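Local atomic coordinates of alanine racemase (Oenococcus oeni PSU-1, PDB entry 3HUR), a protein that belongs to the alanine racemase family, whose members combine an N-terminal alpha/beta barrel of the TIM-barrel class with a C-terminal domain rich in beta strands. Residues S230-S235 and R249-C254; S255-V260 and Y282-P287; V125-D130 and F160-H165. All coordinates share one frame; numbering follows the deposited sequence.

Contact 1. Residues S230-S235 and R249-C254; sequences SGVNVS and RIFSVC
Gly231 and Arg249 bring their backbones within 4.1 Å between CA atoms, where the loop at 230-232 runs up against the residues leading into strand 251-263. One backbone hydrogen bond spans the gap: Ile250 N donates to Ser230 O over 3.0 Å, fairly straight at 162° about the hydrogen, with the N-H arriving from above the carbonyl plane. Gly231 has a positive phi of 92°, which suits a residue without a side chain, and this same lack lets the main chain of Arg249 lie so near.

Ser230 O is enclosed by more than its donor. Ile250 CG2 approaches it to 3.6 Å while CG1 flanks it as well, and CE2 of Phe251 meets the same oxygen at 3.6 Å, the oxygen lying at the edge of the ring and near its plane. Phe251 CG sits between its own backbone N and carbonyl carbon (chi1 57°), and the ring reaches back to the loop. Val232, crossing it at about a right angle, sets CG1 beside the same edge, 3.8 Å from Phe251 CE2. On one face of the ring lies Arg249 CG, offset toward the rim. Beyond it the Arg249 side chain turns away from the loop, and its guanidinium, edge-on, donates from NH1 to Phe251 O over 3.0 Å, within the plane of that carbonyl.

The contact joins the loop after strand 222-223 to the beginning of strand 251-263 of the mixed sheet. Ile250 packs on Ala18, Ala19 and Asn22 of helix 16-30, and Phe251 rests on Val12 of strand 10-15 as well as on Ile346 and Leu366 from loops. Strand 10-15 runs antiparallel beside strand 251-263, pairing through backbone bonds of Asp15 with Ile250 and Ser13 with Ser252.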
# COMPACT_ATOMS: atom_id res chain seq x y z
N SER A 230 -22.01 3.00 -16.88
CA SER A 230 -20.62 3.16 -17.23
C SER A 230 -20.14 2.10 -18.18
O SER A 230 -19.05 2.23 -18.76
CB SER A 230 -19.76 3.13 -15.99
OG SER A 230 -19.61 1.82 -15.49
N GLY A 231 -20.93 1.04 -18.35
CA GLY A 231 -20.58 -0.03 -19.28
C GLY A 231 -19.80 -1.18 -18.65
O GLY A 231 -19.33 -2.10 -19.33
N VAL A 232 -19.63 -1.13 -17.34
CA VAL A 232 -18.95 -2.23 -16.68
C VAL A 232 -19.92 -3.41 -16.48
O VAL A 232 -21.14 -3.25 -16.55
CB VAL A 232 -18.40 -1.86 -15.28
CG1 VAL A 232 -17.44 -0.70 -15.37
CG2 VAL A 232 -19.53 -1.62 -14.29
N ASN A 233 -19.33 -4.57 -16.16
CA ASN A 233 -20.06 -5.75 -15.70
C ASN A 233 -20.44 -5.65 -14.24
O ASN A 233 -19.63 -5.86 -13.38
CB ASN A 233 -19.20 -7.00 -15.89
CG ASN A 233 -20.02 -8.28 -15.85
OD1 ASN A 233 -19.82 -9.18 -16.67
ND2 ASN A 233 -20.99 -8.35 -14.94
N VAL A 234 -21.71 -5.39 -13.97
CA VAL A 234 -22.24 -5.32 -12.59
C VAL A 234 -22.10 -6.58 -11.66
O VAL A 234 -22.16 -6.46 -10.44
CB VAL A 234 -23.71 -4.84 -12.69
CG1 VAL A 234 -24.51 -5.05 -11.37
CG2 VAL A 234 -23.71 -3.36 -13.11
N SER A 235 -21.88 -7.76 -12.23
CA SER A 235 -21.81 -9.03 -11.47
C SER A 235 -20.46 -9.37 -10.83
O SER A 235 -20.32 -10.42 -10.20
CB SER A 235 -22.19 -10.18 -12.40
OG SER A 235 -21.14 -10.44 -13.32
N ARG A 249 -18.40 0.35 -22.91
CA ARG A 249 -17.56 0.92 -21.82
C ARG A 249 -17.33 2.39 -22.16
O ARG A 249 -16.87 2.69 -23.23
CB ARG A 249 -16.22 0.18 -21.64
CG ARG A 249 -15.31 0.75 -20.50
CD ARG A 249 -13.95 -0.01 -20.31
NE ARG A 249 -13.45 -0.56 -21.57
CZ ARG A 249 -12.74 0.11 -22.49
NH1 ARG A 249 -12.38 1.40 -22.32
NH2 ARG A 249 -12.37 -0.51 -23.61
N ILE A 250 -17.71 3.31 -21.26
CA ILE A 250 -17.73 4.72 -21.61
C ILE A 250 -16.46 5.47 -21.24
O ILE A 250 -16.24 6.58 -21.69
CB ILE A 250 -18.98 5.46 -21.03
CG1 ILE A 250 -18.84 5.80 -19.54
CG2 ILE A 250 -20.23 4.63 -21.24
CD1 ILE A 250 -20.02 6.57 -19.03
N PHE A 251 -15.61 4.86 -20.43
CA PHE A 251 -14.47 5.59 -19.88
C PHE A 251 -13.18 4.93 -20.34
O PHE A 251 -13.19 3.77 -20.68
CB PHE A 251 -14.52 5.60 -18.35
CG PHE A 251 -14.55 4.23 -17.77
CD1 PHE A 251 -13.40 3.59 -17.44
CD2 PHE A 251 -15.75 3.57 -17.64
CE1 PHE A 251 -13.43 2.29 -16.93
CE2 PHE A 251 -15.80 2.27 -17.15
CZ PHE A 251 -14.64 1.62 -16.79
N SER A 252 -12.09 5.71 -20.35
CA SER A 252 -10.74 5.28 -20.61
C SER A 252 -9.82 6.08 -19.72
O SER A 252 -10.15 7.22 -19.33
CB SER A 252 -10.36 5.64 -22.01
OG SER A 252 -11.04 4.87 -22.97
N VAL A 253 -8.67 5.50 -19.39
CA VAL A 253 -7.60 6.26 -18.79
C VAL A 253 -6.64 6.52 -19.96
O VAL A 253 -6.29 5.61 -20.72
CB VAL A 253 -6.93 5.55 -17.62
CG1 VAL A 253 -5.77 6.42 -17.07
CG2 VAL A 253 -7.93 5.26 -16.52
N CYS A 254 -6.25 7.78 -20.11
CA CYS A 254 -5.42 8.20 -21.18
C CYS A 254 -4.23 8.96 -20.68
O CYS A 254 -4.22 9.50 -19.57
CB CYS A 254 -6.19 9.18 -22.07
SG CYS A 254 -7.61 8.53 -22.84

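Contact 2. Residues S255-V260 and Y282-P287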
# COMPACT_ATOMS: atom_id res chain seq x y z
N SER A 255 -3.25 9.06 -21.57
CA SER A 255 -2.11 9.90 -21.37
C SER A 255 -1.67 10.42 -22.76
O SER A 255 -2.46 10.38 -23.71
CB SER A 255 -1.01 9.12 -20.68
OG SER A 255 0.13 9.94 -20.44
N GLU A 256 -0.44 10.91 -22.85
CA GLU A 256 0.08 11.44 -24.11
C GLU A 256 1.58 11.27 -24.18
O GLU A 256 2.22 11.10 -23.17
CB GLU A 256 -0.29 12.93 -24.25
CG GLU A 256 0.42 13.84 -23.25
CD GLU A 256 -0.10 15.26 -23.28
OE1 GLU A 256 0.02 15.91 -24.32
OE2 GLU A 256 -0.61 15.75 -22.26
N ILE A 257 2.15 11.32 -25.38
CA ILE A 257 3.58 11.17 -25.57
C ILE A 257 4.24 12.47 -25.11
O ILE A 257 3.92 13.52 -25.64
CB ILE A 257 3.91 10.97 -27.07
CG1 ILE A 257 3.36 9.66 -27.59
CG2 ILE A 257 5.42 11.02 -27.33
CD1 ILE A 257 3.73 9.34 -29.05
N ALA A 258 5.16 12.37 -24.14
CA ALA A 258 5.96 13.49 -23.61
C ALA A 258 7.35 13.61 -24.25
O ALA A 258 7.96 14.67 -24.20
CB ALA A 258 6.10 13.38 -22.06
N ASP A 259 7.84 12.52 -24.83
CA ASP A 259 9.16 12.51 -25.44
C ASP A 259 9.25 11.39 -26.49
O ASP A 259 8.79 10.27 -26.25
CB ASP A 259 10.21 12.32 -24.34
CG ASP A 259 11.65 12.62 -24.81
OD1 ASP A 259 11.82 13.49 -25.69
OD2 ASP A 259 12.61 11.99 -24.25
N VAL A 260 9.82 11.70 -27.65
CA VAL A 260 10.16 10.71 -28.68
C VAL A 260 11.67 10.74 -29.00
O VAL A 260 12.24 11.80 -29.26
CB VAL A 260 9.42 10.95 -30.00
CG1 VAL A 260 9.54 9.72 -30.89
CG2 VAL A 260 7.97 11.28 -29.73
N TYR A 282 11.59 4.43 -33.55
CA TYR A 282 11.26 5.40 -32.53
C TYR A 282 10.66 4.82 -31.25
O TYR A 282 9.92 3.82 -31.28
CB TYR A 282 10.30 6.42 -33.12
CG TYR A 282 10.95 7.30 -34.14
CD1 TYR A 282 11.44 8.55 -33.79
CD2 TYR A 282 11.06 6.88 -35.49
CE1 TYR A 282 12.03 9.38 -34.73
CE2 TYR A 282 11.66 7.71 -36.45
CZ TYR A 282 12.14 8.95 -36.05
OH TYR A 282 12.75 9.80 -36.95
N VAL A 283 10.99 5.47 -30.13
CA VAL A 283 10.46 5.14 -28.80
C VAL A 283 9.90 6.34 -28.06
O VAL A 283 10.57 7.37 -27.90
CB VAL A 283 11.50 4.58 -27.92
CG1 VAL A 283 10.93 4.45 -26.49
CG2 VAL A 283 11.96 3.25 -28.47
N ALA A 284 8.65 6.20 -27.61
CA ALA A 284 7.94 7.24 -26.87
C ALA A 284 8.01 6.98 -25.36
O ALA A 284 7.93 5.82 -24.89
CB ALA A 284 6.51 7.34 -27.35
N THR A 285 8.22 8.06 -24.62
CA THR A 285 8.13 8.10 -23.15
C THR A 285 6.77 8.72 -22.73
O THR A 285 6.43 9.84 -23.14
CB THR A 285 9.18 9.03 -22.59
OG1 THR A 285 10.44 8.58 -23.04
CG2 THR A 285 9.16 9.08 -21.04
N LEU A 286 6.03 8.00 -21.90
CA LEU A 286 4.70 8.43 -21.49
C LEU A 286 4.81 8.84 -20.03
O LEU A 286 5.51 8.19 -19.26
CB LEU A 286 3.68 7.29 -21.67
CG LEU A 286 3.67 6.58 -23.03
CD1 LEU A 286 2.60 5.51 -23.06
CD2 LEU A 286 3.49 7.51 -24.22
N PRO A 287 4.12 9.90 -19.63
CA PRO A 287 4.38 10.40 -18.31
C PRO A 287 3.50 9.74 -17.25
O PRO A 287 2.82 10.41 -16.49
CB PRO A 287 4.09 11.88 -18.46
CG PRO A 287 2.92 11.90 -19.43
CD PRO A 287 3.26 10.81 -20.40
O HOH W 1 11.45 8.17 -25.54
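Thr285 O receives two N-H groups from consecutive residues, Ala258 N at 3.0 Å and, weakly, Asp259 N at 3.5 Å, the signature of a classic beta bulge. The Ala258 bond runs nearly along the C=O axis, with 157° at its hydrogen. The bulge interrupts strand 251-263 where it pairs antiparallel with strand 281-286. It is completed by the return bond from Thr285 N to Asp259 O, 2.8 Å long and nearly straight at 169°; regular pairing continues with Val260 opposite Ala284, a non-hydrogen-bonded pair. Asp259 O also takes a CA-H contact from Ala284.

A water lies beside this bond: it donates to Val283 O at 2.6 Å, is 2.7 Å from Thr285 OG1, and reaches across to Asp259 O only by a weak bond. Thr285 OG1 has a further hydrogen bond to Tyr271 OH of the third subunit. Ala258, the first of the two bulge residues, also faces another interface, where Ala258 O accepts a hydrogen bond from Thr357 OG1 of the second subunit and Ala258 packs on Val359 of that chain.

Away from these interfaces, Ile257 spreads over Ala284 CB, which lies 3.8 Å from its CD1 and is approached by CG1 and CG2 too. The CD2 branch of Leu286 comes alongside, 4.0 Å from Ile257 CG1. At the far end of the pair, Val260 CG1 stands anti to the backbone N (chi1 -166°) and meets Tyr282 CD1 at 3.7 Å, the two side chains crossing obliquely.

Contact 3. Residues V125-D130 and F160-H165; sequences VSLAID and FSVYTH
The Tyr163 ring meets strand 123-128 obliquely, with Ala128 CB 3.3 Å from its CZ and Leu127 O and Ser126 CB also against it. Its CG lies between the backbone N and the carbonyl carbon (chi1 79°), and its hydroxyl is bonded to Thr106 OG1. Trp85 meets the same ring edge-to-face. The Phe160 ring has Ser126 OG at its edge, near the ring plane, 3.9 Å from CD1.

Behind the rings the parallel backbones interlock through alternating bonds, Phe160 N to Val125 O, Leu127 N to Ser161 O, Tyr163 N to Leu127 O and Ile129 N to Tyr163 O, the last 2.7 Å long and nearly straight. Thr164 OG1 extends the series past the strand ends by donating to Ile129 O at 2.9 Å.

Val162 CG1 lies 3.8 Å from Ile129 CG1, and Ile129 packs on Trp187 and Leu190 of helix 174-191. Ser126, Ala128 and Tyr163 lie on one face, consistent with the barrel interior, and Leu127 and Val162 on the other, against Phe196. Parallel strands 123-128 and 157-163, with helix 141-153 between them in sequence, form a beta-alpha-beta crossover unit of the TIM barrel.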
# COMPACT_ATOMS: atom_id res chain seq x y z
N VAL A 125 -43.66 11.49 -3.74
CA VAL A 125 -43.26 10.48 -2.79
C VAL A 125 -43.18 9.15 -3.48
O VAL A 125 -43.85 8.95 -4.48
CB VAL A 125 -44.23 10.40 -1.59
CG1 VAL A 125 -44.22 11.71 -0.79
CG2 VAL A 125 -45.64 10.03 -2.06
N SER A 126 -42.35 8.26 -2.96
CA SER A 126 -42.19 6.93 -3.49
C SER A 126 -42.37 5.95 -2.38
O SER A 126 -41.86 6.14 -1.29
CB SER A 126 -40.78 6.69 -4.07
OG SER A 126 -40.68 7.24 -5.35
N LEU A 127 -43.02 4.86 -2.68
CA LEU A 127 -43.38 3.91 -1.67
C LEU A 127 -42.51 2.70 -1.90
O LEU A 127 -42.52 2.08 -2.97
CB LEU A 127 -44.84 3.59 -1.86
CG LEU A 127 -45.57 2.85 -0.77
CD1 LEU A 127 -45.66 3.70 0.47
CD2 LEU A 127 -46.94 2.58 -1.37
N ALA A 128 -41.72 2.38 -0.89
CA ALA A 128 -40.70 1.37 -1.03
C ALA A 128 -41.24 0.10 -0.44
O ALA A 128 -41.69 0.10 0.70
CB ALA A 128 -39.43 1.80 -0.30
N ILE A 129 -41.18 -0.97 -1.21
CA ILE A 129 -41.61 -2.24 -0.73
C ILE A 129 -40.44 -3.08 -0.25
O ILE A 129 -39.66 -3.58 -1.03
CB ILE A 129 -42.38 -3.02 -1.84
CG1 ILE A 129 -43.50 -2.14 -2.45
CG2 ILE A 129 -42.93 -4.31 -1.27
CD1 ILE A 129 -44.34 -1.43 -1.45
N ASP A 130 -40.35 -3.26 1.05
CA ASP A 130 -39.37 -4.17 1.63
C ASP A 130 -39.72 -5.60 1.28
O ASP A 130 -40.50 -6.23 1.98
CB ASP A 130 -39.31 -4.01 3.15
CG ASP A 130 -38.24 -4.91 3.83
OD1 ASP A 130 -37.46 -5.61 3.14
OD2 ASP A 130 -38.20 -4.93 5.09
N PHE A 160 -45.04 8.86 -6.96
CA PHE A 160 -44.16 8.87 -8.09
C PHE A 160 -43.84 7.47 -8.49
O PHE A 160 -43.66 7.19 -9.67
CB PHE A 160 -42.85 9.61 -7.72
CG PHE A 160 -41.89 9.71 -8.84
CD1 PHE A 160 -40.85 8.80 -8.97
CD2 PHE A 160 -42.04 10.68 -9.81
CE1 PHE A 160 -39.97 8.88 -10.04
CE2 PHE A 160 -41.16 10.77 -10.89
CZ PHE A 160 -40.12 9.86 -10.99
N SER A 161 -43.72 6.59 -7.51
CA SER A 161 -43.34 5.19 -7.76
C SER A 161 -43.72 4.33 -6.59
O SER A 161 -43.73 4.81 -5.45
CB SER A 161 -41.80 5.05 -7.98
OG SER A 161 -41.48 4.08 -8.99
N VAL A 162 -44.01 3.07 -6.87
CA VAL A 162 -44.06 2.03 -5.87
C VAL A 162 -43.01 1.07 -6.33
O VAL A 162 -43.08 0.59 -7.48
CB VAL A 162 -45.42 1.30 -5.81
CG1 VAL A 162 -45.36 0.19 -4.77
CG2 VAL A 162 -46.53 2.28 -5.54
N TYR A 163 -42.03 0.79 -5.47
CA TYR A 163 -40.78 0.22 -5.96
C TYR A 163 -40.10 -0.72 -4.99
O TYR A 163 -40.33 -0.68 -3.78
CB TYR A 163 -39.81 1.36 -6.33
CG TYR A 163 -39.11 1.98 -5.15
CD1 TYR A 163 -39.77 2.86 -4.34
CD2 TYR A 163 -37.81 1.62 -4.82
CE1 TYR A 163 -39.18 3.38 -3.22
CE2 TYR A 163 -37.19 2.17 -3.70
CZ TYR A 163 -37.88 3.07 -2.91
OH TYR A 163 -37.29 3.62 -1.78
N THR A 164 -39.24 -1.57 -5.56
CA THR A 164 -38.37 -2.47 -4.80
C THR A 164 -37.14 -2.79 -5.65
O THR A 164 -37.06 -2.38 -6.81
CB THR A 164 -39.09 -3.83 -4.54
OG1 THR A 164 -38.45 -4.56 -3.49
CG2 THR A 164 -39.12 -4.69 -5.82
N HIS A 165 -36.22 -3.58 -5.14
CA HIS A 165 -35.21 -4.18 -6.05
C HIS A 165 -34.73 -5.46 -5.46
O HIS A 165 -34.82 -5.66 -4.23
CB HIS A 165 -33.98 -3.28 -6.19
CG HIS A 165 -33.20 -3.20 -4.92
ND1 HIS A 165 -32.00 -3.86 -4.75
CD2 HIS A 165 -33.52 -2.66 -3.72
CE1 HIS A 165 -31.59 -3.67 -3.51
NE2 HIS A 165 -32.50 -2.96 -2.86

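In the fold
Following the chain from the N terminus, contact 3 comes first, closing the excursion through helix 141-153 that links two neighbouring barrel strands. Contact 1 follows: residues 236-248, without helix or strand, bring the chain back from the loop after the barrel to the start of strand 251-263. That strand continues directly into contact 2, which closes the stretch between it and strand 281-286. The three lie in series, so none nests within or crosses another. Contacts 1 and 2 share one strand, yet their centres are 25 Å apart. Contacts 2 and 3 lie on opposite sides of the chain's centre, about 53 Å between centres, while contact 1 ties the loop after the last barrel strand, 222-223, to the mixed sheet.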